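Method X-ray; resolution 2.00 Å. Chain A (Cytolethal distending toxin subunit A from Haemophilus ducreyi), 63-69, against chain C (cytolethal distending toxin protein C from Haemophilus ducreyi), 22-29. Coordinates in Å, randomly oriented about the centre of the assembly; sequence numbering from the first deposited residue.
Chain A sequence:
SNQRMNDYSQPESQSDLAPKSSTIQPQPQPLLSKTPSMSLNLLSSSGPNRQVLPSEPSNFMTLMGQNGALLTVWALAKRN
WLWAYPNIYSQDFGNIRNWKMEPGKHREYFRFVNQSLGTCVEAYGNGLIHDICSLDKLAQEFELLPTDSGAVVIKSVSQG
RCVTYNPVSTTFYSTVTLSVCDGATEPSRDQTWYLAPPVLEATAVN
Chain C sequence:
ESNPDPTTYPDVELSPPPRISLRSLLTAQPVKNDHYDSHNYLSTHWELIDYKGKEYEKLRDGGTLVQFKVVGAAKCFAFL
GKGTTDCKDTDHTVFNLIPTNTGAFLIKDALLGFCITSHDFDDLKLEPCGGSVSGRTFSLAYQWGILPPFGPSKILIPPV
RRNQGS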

# COMPACT_ATOMS: atom_id res chain seq x y z
N LEU A 63 -8.53 10.15 -7.93
CA LEU A 63 -9.54 9.78 -6.95
C LEU A 63 -10.64 9.31 -7.90
O LEU A 63 -11.20 10.12 -8.66
CB LEU A 63 -9.98 11.01 -6.15
CG LEU A 63 -8.85 11.54 -5.25
CD1 LEU A 63 -9.23 12.87 -4.61
CD2 LEU A 63 -8.56 10.48 -4.20
N MET A 64 -10.93 8.02 -7.87
CA MET A 64 -11.91 7.43 -8.77
C MET A 64 -13.18 6.99 -8.06
O MET A 64 -13.12 6.28 -7.06
CB MET A 64 -11.29 6.22 -9.49
CG MET A 64 -12.24 5.50 -10.45
SD MET A 64 -11.63 3.89 -11.07
CE MET A 64 -10.22 4.34 -12.09
N GLY A 65 -14.34 7.40 -8.58
CA GLY A 65 -15.59 6.99 -7.98
C GLY A 65 -15.92 5.59 -8.44
O GLY A 65 -15.25 5.03 -9.32
N GLN A 66 -16.97 5.00 -7.86
CA GLN A 66 -17.32 3.62 -8.19
C GLN A 66 -17.79 3.44 -9.63
O GLN A 66 -17.87 2.31 -10.13
CB GLN A 66 -18.39 3.13 -7.22
CG GLN A 66 -17.89 3.10 -5.78
CD GLN A 66 -18.40 1.90 -5.06
OE1 GLN A 66 -17.80 0.82 -5.14
NE2 GLN A 66 -19.53 2.05 -4.38
N ASN A 67 -18.08 4.56 -10.28
CA ASN A 67 -18.55 4.57 -11.67
C ASN A 67 -17.39 4.90 -12.61
O ASN A 67 -17.58 5.08 -13.82
CB ASN A 67 -19.67 5.61 -11.82
CG ASN A 67 -19.19 7.03 -11.54
OD1 ASN A 67 -18.07 7.24 -11.07
ND2 ASN A 67 -20.05 8.01 -11.81
N GLY A 68 -16.18 4.94 -12.05
CA GLY A 68 -14.97 5.21 -12.83
C GLY A 68 -14.66 6.68 -13.06
O GLY A 68 -13.61 7.02 -13.63
N ALA A 69 -15.56 7.56 -12.61
CA ALA A 69 -15.37 8.99 -12.80
C ALA A 69 -14.25 9.47 -11.88
O ALA A 69 -14.18 9.07 -10.72
CB ALA A 69 -16.68 9.74 -12.51
N LEU C 22 -11.23 -5.55 -11.16
CA LEU C 22 -10.19 -5.30 -12.15
C LEU C 22 -10.77 -4.34 -13.18
O LEU C 22 -11.74 -4.69 -13.86
CB LEU C 22 -9.81 -6.63 -12.81
CG LEU C 22 -8.67 -6.67 -13.84
CD1 LEU C 22 -7.37 -6.14 -13.23
CD2 LEU C 22 -8.49 -8.12 -14.29
N ARG C 23 -10.19 -3.15 -13.30
CA ARG C 23 -10.69 -2.14 -14.22
C ARG C 23 -9.67 -1.65 -15.24
O ARG C 23 -8.50 -1.44 -14.92
CB ARG C 23 -11.18 -0.91 -13.45
CG ARG C 23 -12.36 -1.12 -12.50
CD ARG C 23 -12.67 0.18 -11.77
NE ARG C 23 -13.73 0.04 -10.78
CZ ARG C 23 -14.99 0.44 -10.96
NH1 ARG C 23 -15.36 0.99 -12.11
NH2 ARG C 23 -15.89 0.27 -9.99
N SER C 24 -10.12 -1.45 -16.47
CA SER C 24 -9.25 -0.90 -17.50
C SER C 24 -9.11 0.57 -17.12
O SER C 24 -10.10 1.21 -16.78
CB SER C 24 -9.95 -0.96 -18.87
OG SER C 24 -9.36 -0.03 -19.76
N LEU C 25 -7.90 1.12 -17.17
CA LEU C 25 -7.75 2.52 -16.82
C LEU C 25 -8.24 3.42 -17.94
O LEU C 25 -8.41 4.62 -17.76
CB LEU C 25 -6.31 2.86 -16.48
CG LEU C 25 -5.82 2.17 -15.20
CD1 LEU C 25 -4.54 2.88 -14.73
CD2 LEU C 25 -6.90 2.25 -14.11
N LEU C 26 -8.49 2.82 -19.11
CA LEU C 26 -8.99 3.61 -20.22
C LEU C 26 -10.52 3.69 -20.15
O LEU C 26 -11.07 4.77 -20.27
CB LEU C 26 -8.55 2.98 -21.55
CG LEU C 26 -8.90 3.77 -22.83
CD1 LEU C 26 -7.95 3.37 -23.97
CD2 LEU C 26 -10.37 3.48 -23.22
N THR C 27 -11.20 2.56 -19.98
CA THR C 27 -12.66 2.57 -19.91
C THR C 27 -13.22 2.69 -18.49
O THR C 27 -14.38 3.07 -18.31
CB THR C 27 -13.28 1.27 -20.49
OG1 THR C 27 -13.02 0.18 -19.59
CG2 THR C 27 -12.67 0.96 -21.88
N ALA C 28 -12.40 2.34 -17.50
CA ALA C 28 -12.82 2.35 -16.08
C ALA C 28 -13.88 1.28 -15.80
O ALA C 28 -14.42 1.22 -14.70
CB ALA C 28 -13.36 3.73 -15.68
N GLN C 29 -14.20 0.45 -16.78
CA GLN C 29 -15.20 -0.60 -16.57
C GLN C 29 -14.60 -1.82 -15.88
O GLN C 29 -13.52 -2.27 -16.23
CB GLN C 29 -15.81 -1.05 -17.90
CG GLN C 29 -16.53 0.04 -18.68
CD GLN C 29 -17.10 -0.47 -19.98
OE1 GLN C 29 -16.40 -1.10 -20.78
NE2 GLN C 29 -18.38 -0.20 -20.21

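What ties the two stretches together? The central tie is R23(C), whose side chain leaves its strand toward chain A and runs nearly straight after an m start: chi1 is -63°, while chi2 and chi3 are both t. That extension carries the guanidinium to the turn of chain A, where R23(C) NH2 donates a hydrogen bond to the backbone O of Q66(A), 2.8 Å away, with the carbonyl near the guanidinium plane, at its edge. R23(C) NH1 donates to A28(C) O, within its own chain, also at 2.8 Å. One group thus serves a carbonyl from each chain, a task suited to arginine's length and its several N-H donors.

How is the chain A turn shaped to offer that carbonyl? G65(A) to G68(A) form a type I turn, closed by the bond from G68(A) N to G65(A) O at 2.9 Å. Q66(A) and N67(A) point their CA-to-CB bonds away from chain C, so the turn meets R23(C) through its backbone. N67(A) adopts chi1 p, which brings N67(A) OD1 back over the turn to accept a hydrogen bond from A69(A) N at 3.0 Å. Q66(A), with chi1 m and chi2 between wells at -141°, has both ends of its amide hydrogen-bonded elsewhere in the structure.

Why do G68(A) and A28(C) meet so closely? Their CA atoms are 4.8 Å apart, and A28(C) CB points toward G68(A) CA at 3.6 Å. A CB on G68(A) would lie only 2.4 Å from A28(C) CB, and the backbone angles of 85/-5 would also jam it against the preceding carbonyl. Glycine therefore answers both demands. The small methyl of A28(C) fills the space beside it, while its backbone O receives R23(C) NH1.

What packs beside the arginine? M64(A) points toward chain C with chi1 and chi2 both t, an extended reach that sets M64(A) SD 3.9 Å from R23(C) CD. The last torsion, chi3 m, places M64(A) CE 4.4 Å from L25(C) CD2, a loose apolar contact. L25(C) starts sideways, but its m, t conformation brings the side-chain end nearer to chain A. A flexible, unbranched methionine suits this place because it can set its sulfur against R23(C) CD and still bring its methyl to a leucine. The stretches bury 253 Å² between them, both sides summed, with R23(C) and M64(A) giving the largest shares.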